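Local coordinates for phosphodiesterase (Candida albicans, PDB 6CPU), which belongs to the HD-type phosphodiesterase superfamily, and is a largely helical protein whose model holds a zinc ion and a magnesium ion, at residues 451-454 with 455-459; 538-541 with 542-546; 409-412 with 413-417; 236-239 with 240-244; 301-305 with 306-310. All coordinates share one frame; numbering follows the deposited sequence.

Interaction 1 of 5, residues 451-454 with 455-459; sequences KLIS and ALLIK
The carbonyl oxygen K451 O takes the amide A455 N at 2.8 Å, the shortest of four i to i+4 bonds; the straightest joins I458 N to S454 O, with 173° at the hydrogen. A455, a small methyl residue, sets CB only 3.2 Å from K451 O, which suits a turn pressed by Y430 and A421. L452 CG meets L456 CD1 at 4.0 Å, the two side chains slanting across one another. This is the middle of helix 446-462, whose last residue, D462, is a ligand of the zinc ion. One step round, I453 and L457 run alongside each other in the same direction, CG2 of I453 against CD1 of L457 at 4.0 Å. L452 and L456 pack on F437 and L434 of helix 427-438, and L457 on L342 of helix 336-348, where bulky aliphatic side chains fill the interface. S454 is buried on the side of helix 411-421, its OG returning to V450 O, so the hydroxyl is satisfied within the helix.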
loop_
_atom_site.group_PDB
_atom_site.type_symbol
_atom_site.label_atom_id
_atom_site.label_comp_id
_atom_site.label_asym_id
_atom_site.label_seq_id
_atom_site.Cartn_x
_atom_site.Cartn_y
_atom_site.Cartn_z
ATOM N N LYS A 451 -21.469 -3.894 -5.442
ATOM C CA LYS A 451 -20.585 -2.749 -5.693
ATOM C C LYS A 451 -20.746 -1.648 -4.669
ATOM O O LYS A 451 -19.762 -1.090 -4.199
ATOM C CB LYS A 451 -20.839 -2.143 -7.075
ATOM C CG LYS A 451 -20.183 -2.865 -8.232
ATOM C CD LYS A 451 -20.690 -2.286 -9.541
ATOM C CE LYS A 451 -19.640 -2.343 -10.627
ATOM N NZ LYS A 451 -20.255 -2.148 -11.972
ATOM N N LEU A 452 -21.988 -1.312 -4.332
ATOM C CA LEU A 452 -22.237 -0.196 -3.432
ATOM C C LEU A 452 -21.810 -0.510 -2.005
ATOM O O LEU A 452 -21.183 0.322 -1.353
ATOM C CB LEU A 452 -23.715 0.219 -3.456
ATOM C CG LEU A 452 -24.075 1.382 -2.528
ATOM C CD1 LEU A 452 -23.430 2.686 -2.976
ATOM C CD2 LEU A 452 -25.592 1.536 -2.441
ATOM N N ILE A 453 -22.165 -1.689 -1.506
ATOM C CA ILE A 453 -21.759 -2.067 -0.155
ATOM C C ILE A 453 -20.231 -2.114 -0.070
ATOM O O ILE A 453 -19.638 -1.571 0.855
ATOM C CB ILE A 453 -22.341 -3.426 0.288
ATOM C CG1 ILE A 453 -23.880 -3.394 0.289
ATOM C CG2 ILE A 453 -21.828 -3.790 1.674
ATOM C CD1 ILE A 453 -24.471 -2.187 0.976
ATOM N N SER A 454 -19.613 -2.743 -1.062
ATOM C CA SER A 454 -18.151 -2.799 -1.157
ATOM C C SER A 454 -17.543 -1.398 -1.155
ATOM O O SER A 454 -16.601 -1.133 -0.405
ATOM C CB SER A 454 -17.748 -3.557 -2.407
ATOM O OG SER A 454 -18.262 -4.873 -2.358
ATOM N N ALA A 455 -18.111 -0.496 -1.962
ATOM C CA ALA A 455 -17.649 0.889 -2.042
ATOM C C ALA A 455 -17.749 1.619 -0.713
ATOM O O ALA A 455 -16.849 2.357 -0.322
ATOM C CB ALA A 455 -18.428 1.646 -3.106
ATOM N N LEU A 456 -18.860 1.424 -0.016
ATOM C CA LEU A 456 -19.056 2.077 1.265
ATOM C C LEU A 456 -18.097 1.546 2.320
ATOM O O LEU A 456 -17.592 2.303 3.127
ATOM C CB LEU A 456 -20.510 1.915 1.727
ATOM C CG LEU A 456 -21.537 2.633 0.842
ATOM C CD1 LEU A 456 -22.951 2.184 1.210
ATOM C CD2 LEU A 456 -21.399 4.144 0.936
ATOM N N LEU A 457 -17.849 0.249 2.309
ATOM C CA LEU A 457 -16.976 -0.347 3.314
ATOM C C LEU A 457 -15.531 0.112 3.117
ATOM O O LEU A 457 -14.888 0.548 4.070
ATOM C CB LEU A 457 -17.092 -1.872 3.311
ATOM C CG LEU A 457 -18.412 -2.401 3.902
ATOM C CD1 LEU A 457 -18.449 -3.914 3.863
ATOM C CD2 LEU A 457 -18.606 -1.886 5.319
ATOM N N ILE A 458 -15.044 0.074 1.876
ATOM C CA ILE A 458 -13.679 0.525 1.608
ATOM C C ILE A 458 -13.558 2.022 1.886
ATOM O O ILE A 458 -12.542 2.462 2.380
ATOM C CB ILE A 458 -13.201 0.139 0.184
ATOM C CG1 ILE A 458 -11.667 0.204 0.094
ATOM C CG2 ILE A 458 -13.864 1.014 -0.875
ATOM C CD1 ILE A 458 -11.121 -0.322 -1.221
ATOM N N LYS A 459 -14.599 2.813 1.608
ATOM C CA LYS A 459 -14.571 4.241 1.960
ATOM C C LYS A 459 -14.402 4.457 3.452
ATOM O O LYS A 459 -13.620 5.305 3.886
ATOM C CB LYS A 459 -15.840 4.959 1.494
ATOM C CG LYS A 459 -15.791 5.400 0.043
ATOM C CD LYS A 459 -17.098 6.051 -0.407
ATOM C CE LYS A 459 -17.361 7.352 0.331
ATOM N NZ LYS A 459 -16.201 8.282 0.311
#

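Interaction 2 of 5, residues 538-541 with 542-546; sequences ENLF and NSVSD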
loop_
_atom_site.group_PDB
_atom_site.type_symbol
_atom_site.label_atom_id
_atom_site.label_comp_id
_atom_site.label_asym_id
_atom_site.label_seq_id
_atom_site.Cartn_x
_atom_site.Cartn_y
_atom_site.Cartn_z
ATOM N N GLU A 538 -18.314 11.931 10.475
ATOM C CA GLU A 538 -19.538 11.777 11.265
ATOM C C GLU A 538 -20.701 11.351 10.378
ATOM O O GLU A 538 -21.361 10.359 10.662
ATOM C CB GLU A 538 -19.877 13.072 12.013
ATOM C CG GLU A 538 -20.980 12.921 13.053
ATOM C CD GLU A 538 -20.909 13.964 14.157
ATOM O OE1 GLU A 538 -20.289 15.030 13.953
ATOM O OE2 GLU A 538 -21.478 13.715 15.241
ATOM N N ASN A 539 -20.916 12.077 9.284
ATOM C CA ASN A 539 -22.036 11.793 8.388
ATOM C C ASN A 539 -21.950 10.456 7.668
ATOM O O ASN A 539 -22.957 9.757 7.547
ATOM C CB ASN A 539 -22.203 12.917 7.363
ATOM C CG ASN A 539 -22.722 14.198 7.987
ATOM O OD1 ASN A 539 -23.435 14.171 8.990
ATOM N ND2 ASN A 539 -22.365 15.330 7.395
ATOM N N LEU A 540 -20.762 10.092 7.184
ATOM C CA LEU A 540 -20.602 8.820 6.465
ATOM C C LEU A 540 -20.814 7.617 7.386
ATOM O O LEU A 540 -21.527 6.676 7.036
ATOM C CB LEU A 540 -19.216 8.718 5.808
ATOM C CG LEU A 540 -18.925 7.402 5.072
ATOM C CD1 LEU A 540 -19.805 7.244 3.840
ATOM C CD2 LEU A 540 -17.452 7.309 4.694
ATOM N N PHE A 541 -20.170 7.631 8.544
ATOM C CA PHE A 541 -20.262 6.493 9.456
ATOM C C PHE A 541 -21.681 6.347 10.035
ATOM O O PHE A 541 -22.250 5.244 10.030
ATOM C CB PHE A 541 -19.191 6.583 10.547
ATOM C CG PHE A 541 -17.828 6.150 10.076
ATOM C CD1 PHE A 541 -17.523 4.798 9.967
ATOM C CD2 PHE A 541 -16.869 7.081 9.695
ATOM C CE1 PHE A 541 -16.282 4.388 9.517
ATOM C CE2 PHE A 541 -15.623 6.672 9.240
ATOM C CZ PHE A 541 -15.333 5.327 9.150
ATOM N N ASN A 542 -22.259 7.460 10.493
ATOM C CA ASN A 542 -23.675 7.491 10.900
ATOM C C ASN A 542 -24.583 6.921 9.821
ATOM O O ASN A 542 -25.412 6.063 10.096
ATOM C CB ASN A 542 -24.117 8.920 11.245
ATOM C CG ASN A 542 -23.617 9.376 12.604
ATOM O OD1 ASN A 542 -23.460 8.570 13.524
ATOM N ND2 ASN A 542 -23.375 10.679 12.745
ATOM N N SER A 543 -24.397 7.374 8.584
ATOM C CA SER A 543 -25.203 6.907 7.462
ATOM C C SER A 543 -24.983 5.424 7.145
ATOM O O SER A 543 -25.932 4.698 6.847
ATOM C CB SER A 543 -24.921 7.763 6.223
ATOM O OG SER A 543 -25.820 7.444 5.177
ATOM N N VAL A 544 -23.733 4.976 7.213
ATOM C CA VAL A 544 -23.406 3.569 6.966
ATOM C C VAL A 544 -23.886 2.668 8.116
ATOM O O VAL A 544 -24.410 1.573 7.874
ATOM C CB VAL A 544 -21.886 3.380 6.704
ATOM C CG1 VAL A 544 -21.487 1.908 6.739
ATOM C CG2 VAL A 544 -21.509 3.989 5.356
ATOM N N SER A 545 -23.719 3.130 9.351
ATOM C CA SER A 545 -24.180 2.364 10.521
ATOM C C SER A 545 -25.709 2.277 10.592
ATOM O O SER A 545 -26.243 1.295 11.110
ATOM C CB SER A 545 -23.606 2.935 11.818
ATOM O OG SER A 545 -23.984 4.284 12.007
ATOM N N ASP A 546 -26.409 3.278 10.058
ATOM C CA ASP A 546 -27.864 3.189 9.904
ATOM C C ASP A 546 -28.248 2.003 9.020
ATOM O O ASP A 546 -29.208 1.299 9.313
ATOM C CB ASP A 546 -28.448 4.470 9.295
ATOM C CG ASP A 546 -28.420 5.658 10.252
ATOM O OD1 ASP A 546 -28.016 5.493 11.423
ATOM O OD2 ASP A 546 -28.799 6.771 9.827
#
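Between E538 and D546 the backbone is regular alpha helix, its amides from N542 to S545 each bonded to the carbonyl four residues back; the shortest bond runs from S545 N to F541 O at 2.7 Å. The side chains of E538 and N542 lie next to each other and point the same way, their carboxylate and amide planes 41° apart. N542 ND2 lies beside E538 CG at 3.3 Å and close to E538 O (2.9 Å), at an angle too poor for a hydrogen bond, while OE1 of the glutamate forms a salt bridge with K562. An extended chain beyond CG (chi2 155°) carries that carboxylate outward to reach the lysine. The stretch belongs to helix 525-547, part of the helical bundle of the phosphodiesterase fold; L540, F541 and V544 are buried, while N539 and D546 are exposed. L540 and V544 stand side by side, L540 CD1 4.0 Å from V544 CG2, where C460 and L434 also pack. The F541 side chain packs on T554 and I558 of helix 552-569 and on C460 of helix 446-462. S545 holds OG between its backbone N and carbonyl carbon (chi1 59°), folding it over the preceding turn, 2.8 Å from F541 O and 3.0 Å from N542 O, with a weak hydrogen bond to Q552 OE1. A small hydroxyl residue suits this buried spot near C555.

Interaction 3 of 5, residues 409-412 with 413-417; sequences LTIR and SLIIS
R412 and I416 lie alongside each other and point the same way, with I416 CD1 over the centre of one face of the guanidinium, 3.9 Å from CZ. The arginine chain is extended from CG to NE, and its charged head can stay at the surface while one face packs on carbon. I411 and I415 slant past each other instead, I411 CG2 touching I415 CD1 at 3.7 Å. I411 and L414 stand side by side, pointing the same way, with I411 CD1 4.1 Å from L414 CD2. The helix begins after T410, its N-cap. OG1 of T410 sits between the backbone N and the carbonyl carbon (chi1 62°), which brings it to S413 N at 3.1 Å (166° at the hydrogen). A threonine hydroxyl suits one of the first-turn amides, which lack an i-4 carbonyl partner within the helix. A water accepts from T410 N and lies 2.6 Å from S413 OG. L409 CD1 packs on S413 CB at 3.6 Å. Helix 411-421 thus sits between helix 446-462, met by L414 and L409, helix 377-394, met by R412, I415 and I416, and helix 336-348, met by I411 and I415.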
loop_
_atom_site.group_PDB
_atom_site.type_symbol
_atom_site.label_atom_id
_atom_site.label_comp_id
_atom_site.label_asym_id
_atom_site.label_seq_id
_atom_site.Cartn_x
_atom_site.Cartn_y
_atom_site.Cartn_z
ATOM N N LEU A 409 -20.329 -10.065 -13.604
ATOM C CA LEU A 409 -19.435 -9.077 -12.988
ATOM C C LEU A 409 -18.221 -9.777 -12.377
ATOM O O LEU A 409 -18.357 -10.623 -11.486
ATOM C CB LEU A 409 -20.151 -8.261 -11.906
ATOM C CG LEU A 409 -19.332 -7.117 -11.283
ATOM C CD1 LEU A 409 -19.052 -6.034 -12.312
ATOM C CD2 LEU A 409 -20.026 -6.521 -10.067
ATOM N N THR A 410 -17.036 -9.409 -12.857
ATOM C CA THR A 410 -15.794 -10.043 -12.420
ATOM C C THR A 410 -15.243 -9.381 -11.168
ATOM O O THR A 410 -15.586 -8.249 -10.833
ATOM C CB THR A 410 -14.703 -9.961 -13.506
ATOM O OG1 THR A 410 -14.399 -8.584 -13.768
ATOM C CG2 THR A 410 -15.160 -10.646 -14.798
ATOM N N ILE A 411 -14.372 -10.107 -10.484
ATOM C CA ILE A 411 -13.687 -9.573 -9.318
ATOM C C ILE A 411 -12.730 -8.456 -9.751
ATOM O O ILE A 411 -12.554 -7.496 -9.027
ATOM C CB ILE A 411 -12.975 -10.704 -8.546
ATOM C CG1 ILE A 411 -14.026 -11.624 -7.883
ATOM C CG2 ILE A 411 -12.000 -10.169 -7.506
ATOM C CD1 ILE A 411 -14.828 -10.976 -6.768
ATOM N N ARG A 412 -12.145 -8.563 -10.940
ATOM C CA ARG A 412 -11.402 -7.435 -11.530
ATOM C C ARG A 412 -12.238 -6.149 -11.495
ATOM O O ARG A 412 -11.820 -5.131 -10.936
ATOM C CB ARG A 412 -10.950 -7.773 -12.966
ATOM C CG ARG A 412 -10.239 -6.628 -13.673
ATOM C CD ARG A 412 -9.669 -6.996 -15.020
ATOM N NE ARG A 412 -9.227 -5.793 -15.727
ATOM C CZ ARG A 412 -10.017 -4.970 -16.417
ATOM N NH1 ARG A 412 -11.322 -5.203 -16.518
ATOM N NH2 ARG A 412 -9.494 -3.902 -17.015
ATOM N N SER A 413 -13.442 -6.207 -12.061
ATOM C CA SER A 413 -14.343 -5.048 -12.100
ATOM C C SER A 413 -14.763 -4.571 -10.720
ATOM O O SER A 413 -14.890 -3.374 -10.492
ATOM C CB SER A 413 -15.590 -5.367 -12.941
ATOM O OG SER A 413 -15.232 -5.555 -14.292
ATOM N N LEU A 414 -14.974 -5.507 -9.793
ATOM C CA LEU A 414 -15.348 -5.146 -8.428
ATOM C C LEU A 414 -14.199 -4.437 -7.724
ATOM O O LEU A 414 -14.416 -3.449 -7.029
ATOM C CB LEU A 414 -15.773 -6.382 -7.636
ATOM C CG LEU A 414 -16.153 -6.166 -6.164
ATOM C CD1 LEU A 414 -17.218 -5.095 -6.011
ATOM C CD2 LEU A 414 -16.619 -7.488 -5.559
ATOM N N ILE A 415 -12.980 -4.938 -7.921
ATOM C CA ILE A 415 -11.796 -4.307 -7.325
ATOM C C ILE A 415 -11.612 -2.877 -7.856
ATOM O O ILE A 415 -11.335 -1.953 -7.073
ATOM C CB ILE A 415 -10.534 -5.170 -7.538
ATOM C CG1 ILE A 415 -10.627 -6.437 -6.678
ATOM C CG2 ILE A 415 -9.279 -4.369 -7.188
ATOM C CD1 ILE A 415 -9.563 -7.481 -6.943
ATOM N N ILE A 416 -11.767 -2.691 -9.172
ATOM C CA ILE A 416 -11.655 -1.361 -9.793
ATOM C C ILE A 416 -12.689 -0.415 -9.195
ATOM O O ILE A 416 -12.378 0.710 -8.788
ATOM C CB ILE A 416 -11.835 -1.427 -11.328
ATOM C CG1 ILE A 416 -10.644 -2.171 -11.955
ATOM C CG2 ILE A 416 -12.009 -0.026 -11.913
ATOM C CD1 ILE A 416 -10.858 -2.595 -13.389
ATOM N N SER A 417 -13.929 -0.887 -9.150
ATOM C CA SER A 417 -15.023 -0.111 -8.582
ATOM C C SER A 417 -14.698 0.363 -7.161
ATOM O O SER A 417 -14.850 1.541 -6.835
ATOM C CB SER A 417 -16.311 -0.955 -8.602
ATOM O OG SER A 417 -17.293 -0.383 -7.771
HETATM O O HOH W 1 -16.841 -7.413 -15.131
#

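Interaction 4 of 5, residues 236-239 with 240-244; sequences LMID and YAIKQ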
loop_
_atom_site.group_PDB
_atom_site.type_symbol
_atom_site.label_atom_id
_atom_site.label_comp_id
_atom_site.label_asym_id
_atom_site.label_seq_id
_atom_site.Cartn_x
_atom_site.Cartn_y
_atom_site.Cartn_z
ATOM N N LEU A 236 -1.973 -13.195 7.341
ATOM C CA LEU A 236 -2.987 -13.680 8.284
ATOM C C LEU A 236 -4.402 -13.379 7.797
ATOM O O LEU A 236 -5.274 -14.253 7.787
ATOM C CB LEU A 236 -2.774 -13.057 9.667
ATOM C CG LEU A 236 -1.548 -13.552 10.420
ATOM C CD1 LEU A 236 -1.324 -12.715 11.665
ATOM C CD2 LEU A 236 -1.668 -15.035 10.758
ATOM N N MET A 237 -4.619 -12.148 7.350
ATOM C CA MET A 237 -5.944 -11.719 6.923
ATOM C C MET A 237 -6.408 -12.302 5.601
ATOM O O MET A 237 -7.552 -12.760 5.483
ATOM C CB MET A 237 -6.003 -10.202 6.904
ATOM C CG MET A 237 -5.976 -9.641 8.302
ATOM S SD MET A 237 -6.099 -7.855 8.360
ATOM C CE MET A 237 -4.404 -7.353 8.065
ATOM N N ILE A 238 -5.527 -12.315 4.605
ATOM C CA ILE A 238 -5.895 -12.849 3.302
ATOM C C ILE A 238 -6.014 -14.376 3.310
ATOM O O ILE A 238 -6.944 -14.918 2.711
ATOM C CB ILE A 238 -4.923 -12.380 2.198
ATOM C CG1 ILE A 238 -4.921 -10.847 2.106
ATOM C CG2 ILE A 238 -5.287 -12.998 0.862
ATOM C CD1 ILE A 238 -6.200 -10.221 1.592
ATOM N N ASP A 239 -5.091 -15.069 3.968
ATOM C CA ASP A 239 -5.180 -16.531 4.073
ATOM C C ASP A 239 -6.511 -16.924 4.715
ATOM O O ASP A 239 -7.191 -17.833 4.234
ATOM C CB ASP A 239 -4.002 -17.093 4.873
ATOM C CG ASP A 239 -3.925 -18.623 4.837
ATOM O OD1 ASP A 239 -4.359 -19.242 3.854
ATOM O OD2 ASP A 239 -3.392 -19.210 5.800
ATOM N N TYR A 240 -6.883 -16.206 5.770
ATOM C CA TYR A 240 -8.120 -16.451 6.527
ATOM C C TYR A 240 -9.363 -16.295 5.644
ATOM O O TYR A 240 -10.284 -17.104 5.709
ATOM C CB TYR A 240 -8.185 -15.489 7.715
ATOM C CG TYR A 240 -9.233 -15.812 8.764
ATOM C CD1 TYR A 240 -9.063 -16.882 9.637
ATOM C CD2 TYR A 240 -10.377 -15.024 8.907
ATOM C CE1 TYR A 240 -10.012 -17.174 10.612
ATOM C CE2 TYR A 240 -11.333 -15.307 9.887
ATOM C CZ TYR A 240 -11.136 -16.382 10.737
ATOM O OH TYR A 240 -12.083 -16.673 11.698
ATOM N N ALA A 241 -9.365 -15.255 4.810
ATOM C CA ALA A 241 -10.447 -15.012 3.871
ATOM C C ALA A 241 -10.507 -16.078 2.781
ATOM O O ALA A 241 -11.590 -16.555 2.444
ATOM C CB ALA A 241 -10.300 -13.634 3.253
ATOM N N ILE A 242 -9.350 -16.453 2.233
ATOM C CA ILE A 242 -9.274 -17.493 1.196
ATOM C C ILE A 242 -9.849 -18.825 1.710
ATOM O O ILE A 242 -10.580 -19.506 0.992
ATOM C CB ILE A 242 -7.817 -17.707 0.703
ATOM C CG1 ILE A 242 -7.335 -16.497 -0.101
ATOM C CG2 ILE A 242 -7.698 -18.952 -0.166
ATOM C CD1 ILE A 242 -5.839 -16.474 -0.351
ATOM N N LYS A 243 -9.527 -19.176 2.954
ATOM C CA LYS A 243 -10.031 -20.417 3.566
ATOM C C LYS A 243 -11.561 -20.518 3.642
ATOM O O LYS A 243 -12.090 -21.617 3.766
ATOM C CB LYS A 243 -9.459 -20.594 4.976
ATOM C CG LYS A 243 -8.032 -21.096 5.010
ATOM C CD LYS A 243 -7.550 -21.181 6.453
ATOM C CE LYS A 243 -6.099 -21.616 6.547
ATOM N NZ LYS A 243 -5.551 -21.262 7.885
ATOM N N GLN A 244 -12.263 -19.386 3.607
ATOM C CA GLN A 244 -13.723 -19.392 3.657
ATOM C C GLN A 244 -14.375 -19.547 2.277
ATOM O O GLN A 244 -15.586 -19.772 2.193
ATOM C CB GLN A 244 -14.269 -18.132 4.344
ATOM C CG GLN A 244 -13.557 -17.677 5.617
ATOM C CD GLN A 244 -13.305 -18.784 6.634
ATOM O OE1 GLN A 244 -12.281 -18.779 7.328
ATOM N NE2 GLN A 244 -14.228 -19.729 6.731
#
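The C-terminal part of helix 227-242 carries this contact, where two side-chain pairs spaced i to i+4 and a buried tyrosine meet along successive turns. I238 and I242 cross at a slant, with I238 CG2 lying 3.7 Å from I242 CD1. Beta-branched isoleucines suit this face, which is turned to L340 and L343 of helix 336-348. A241 packs on the same two leucines; its small side chain is consistent with close packing. The backbone beneath is alpha-helical, I242 N bonding to I238 O at 2.9 Å with 166° at the hydrogen, while Y240 N reaches L236 O at a longer 3.2 Å. Y240 also brings CB to 3.2 Å from L236 O. Its first torsion is trans (chi1 -167°), and the ring extends to the loop, where OH bonds to P297 O and the ring meets F299 edge-to-face. A tyrosine fits because its length and polar end span from helix to loop. On another side, D239 and the extended K243 chain slant across each other, OD2 lying 3.6 Å from NZ. At that separation the salt bridge is a long one, so the attraction is probably modest; K243 CE, 3.7 Å from D239 OD2, still brings the methylene beside the ammonium against the carboxylate. The exposed lysine would probably offset only part of the charge of the more buried aspartate.

Interaction 5 of 5, residues 301-305 with 306-310; sequences QFVED and PKLDY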
loop_
_atom_site.group_PDB
_atom_site.type_symbol
_atom_site.label_atom_id
_atom_site.label_comp_id
_atom_site.label_asym_id
_atom_site.label_seq_id
_atom_site.Cartn_x
_atom_site.Cartn_y
_atom_site.Cartn_z
ATOM N N GLN A 301 -8.266 -15.127 18.348
ATOM C CA GLN A 301 -7.460 -13.966 18.693
ATOM C C GLN A 301 -8.193 -12.634 18.488
ATOM O O GLN A 301 -7.597 -11.569 18.656
ATOM C CB GLN A 301 -6.154 -13.981 17.888
ATOM C CG GLN A 301 -5.329 -15.254 18.042
ATOM C CD GLN A 301 -5.598 -16.305 16.980
ATOM O OE1 GLN A 301 -6.716 -16.444 16.489
ATOM N NE2 GLN A 301 -4.567 -17.059 16.620
ATOM N N PHE A 302 -9.474 -12.700 18.136
ATOM C CA PHE A 302 -10.289 -11.513 17.915
ATOM C C PHE A 302 -10.711 -10.899 19.251
ATOM O O PHE A 302 -11.142 -11.617 20.156
ATOM C CB PHE A 302 -11.510 -11.891 17.075
ATOM C CG PHE A 302 -12.398 -10.735 16.735
ATOM C CD1 PHE A 302 -12.076 -9.881 15.688
ATOM C CD2 PHE A 302 -13.565 -10.501 17.454
ATOM C CE1 PHE A 302 -12.898 -8.810 15.369
ATOM C CE2 PHE A 302 -14.388 -9.433 17.137
ATOM C CZ PHE A 302 -14.054 -8.587 16.094
ATOM N N VAL A 303 -10.580 -9.576 19.371
ATOM C CA VAL A 303 -10.915 -8.866 20.604
ATOM C C VAL A 303 -12.287 -8.213 20.439
ATOM O O VAL A 303 -12.441 -7.221 19.727
ATOM C CB VAL A 303 -9.841 -7.825 20.965
ATOM C CG1 VAL A 303 -10.233 -7.048 22.215
ATOM C CG2 VAL A 303 -8.492 -8.505 21.167
ATOM N N GLU A 304 -13.285 -8.794 21.097
ATOM C CA GLU A 304 -14.681 -8.423 20.882
ATOM C C GLU A 304 -14.970 -6.933 21.104
ATOM O O GLU A 304 -15.784 -6.357 20.389
ATOM C CB GLU A 304 -15.587 -9.268 21.787
ATOM C CG GLU A 304 -17.074 -9.086 21.542
ATOM C CD GLU A 304 -17.489 -9.437 20.129
ATOM O OE1 GLU A 304 -17.086 -10.513 19.636
ATOM O OE2 GLU A 304 -18.230 -8.640 19.512
ATOM N N ASP A 305 -14.306 -6.325 22.081
ATOM C CA ASP A 305 -14.585 -4.943 22.469
ATOM C C ASP A 305 -13.701 -3.970 21.688
ATOM O O ASP A 305 -12.509 -3.854 21.967
ATOM C CB ASP A 305 -14.358 -4.768 23.971
ATOM C CG ASP A 305 -14.816 -3.406 24.494
ATOM O OD1 ASP A 305 -14.932 -2.435 23.711
ATOM O OD2 ASP A 305 -15.049 -3.305 25.714
ATOM N N PRO A 306 -14.294 -3.222 20.742
ATOM C CA PRO A 306 -13.474 -2.380 19.865
ATOM C C PRO A 306 -12.878 -1.149 20.543
ATOM O O PRO A 306 -11.993 -0.512 19.976
ATOM C CB PRO A 306 -14.466 -1.954 18.778
ATOM C CG PRO A 306 -15.782 -1.931 19.473
ATOM C CD PRO A 306 -15.737 -3.049 20.482
ATOM N N LYS A 307 -13.339 -0.816 21.748
ATOM C CA LYS A 307 -12.914 0.421 22.409
ATOM C C LYS A 307 -11.623 0.227 23.204
ATOM O O LYS A 307 -11.003 1.203 23.631
ATOM C CB LYS A 307 -14.051 0.977 23.287
ATOM C CG LYS A 307 -15.382 1.012 22.539
ATOM C CD LYS A 307 -16.516 1.718 23.267
ATOM C CE LYS A 307 -17.838 1.387 22.579
ATOM N NZ LYS A 307 -18.930 2.360 22.857
ATOM N N LEU A 308 -11.204 -1.026 23.381
ATOM C CA LEU A 308 -10.002 -1.334 24.152
ATOM C C LEU A 308 -8.750 -0.873 23.428
ATOM O O LEU A 308 -8.693 -0.907 22.201
ATOM C CB LEU A 308 -9.896 -2.841 24.417
ATOM C CG LEU A 308 -10.991 -3.471 25.279
ATOM C CD1 LEU A 308 -10.811 -4.978 25.362
ATOM C CD2 LEU A 308 -10.991 -2.855 26.666
ATOM N N ASP A 309 -7.745 -0.452 24.186
ATOM C CA ASP A 309 -6.441 -0.138 23.612
ATOM C C ASP A 309 -5.694 -1.447 23.341
ATOM O O ASP A 309 -6.137 -2.510 23.774
ATOM C CB ASP A 309 -5.632 0.756 24.555
ATOM C CG ASP A 309 -4.616 1.625 23.819
ATOM O OD1 ASP A 309 -4.418 1.448 22.592
ATOM O OD2 ASP A 309 -4.003 2.486 24.472
ATOM N N TYR A 310 -4.574 -1.368 22.622
ATOM C CA TYR A 310 -3.768 -2.555 22.308
ATOM C C TYR A 310 -2.987 -3.080 23.507
ATOM O O TYR A 310 -2.251 -2.343 24.167
ATOM C CB TYR A 310 -2.791 -2.255 21.170
ATOM C CG TYR A 310 -1.841 -3.387 20.872
ATOM C CD1 TYR A 310 -2.313 -4.613 20.408
ATOM C CD2 TYR A 310 -0.472 -3.233 21.053
ATOM C CE1 TYR A 310 -1.442 -5.655 20.128
ATOM C CE2 TYR A 310 0.408 -4.267 20.777
ATOM C CZ TYR A 310 -0.087 -5.472 20.312
ATOM O OH TYR A 310 0.794 -6.489 20.040
#
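The carboxylate of D305 is met by the amide K307 N at OD1 on its anti side, 32° out of the carboxylate plane, while the phenyl ring of F302 has E304 OE1 in its plane at the edge. The bond from K307 N to D305 OD1 is 3.0 Å long, with 160° at the hydrogen, and forms an Asx turn. It is nested within a type I beta turn from D305 to L308, whose closing bond, L308 N to D305 O at 3.4 Å, is weak. D305 reaches the amide because its CG stands anti to the backbone N (chi1 -172°). P306 fits the second position of the turn, as its ring fixes phi near the value that a type I turn requires, and its nitrogen has no hydrogen to offer the nearby OD1. The L308 side chain points back to the first arm, its CD1 3.8 Å from V303 CG1 and equally far from D305 CB, and it crosses the side chain of D305 at about a right angle. The loop joins helix 276-292 to helix 336-348: P306 packs on R292 and W218, E304 pairs with K298, and D309 pairs with R471. Since the turn's own carbonyl bond is weak, the aspartate side chain probably supplies much of the polar hold on the bend, and the apolar contact of V303 with L308 joins its two arms.

Overall arrangement
From the N terminus the contacts come in the order interactions 4, 5, 3, 1 and 2. Each is local and finishes before the next begins, so none nests in or crosses another; only interaction 5 closes a turn in a loop, interaction 3 starts a helix, interactions 1 and 2 lie within helices, and interaction 4 near the end of one. Residues 409-417 touch 451-459 (L414 against S454, K451 against S417), and 451-459 touch 538-546 (L456 against V544), making a row of three packed helices with interaction 1 in the middle. Interactions 4, 3 and 1 all pack on helix 336-348, although interaction 4 touches neither other. Interaction 5 lies apart, about 7 Å from interaction 4 at the nearest atoms.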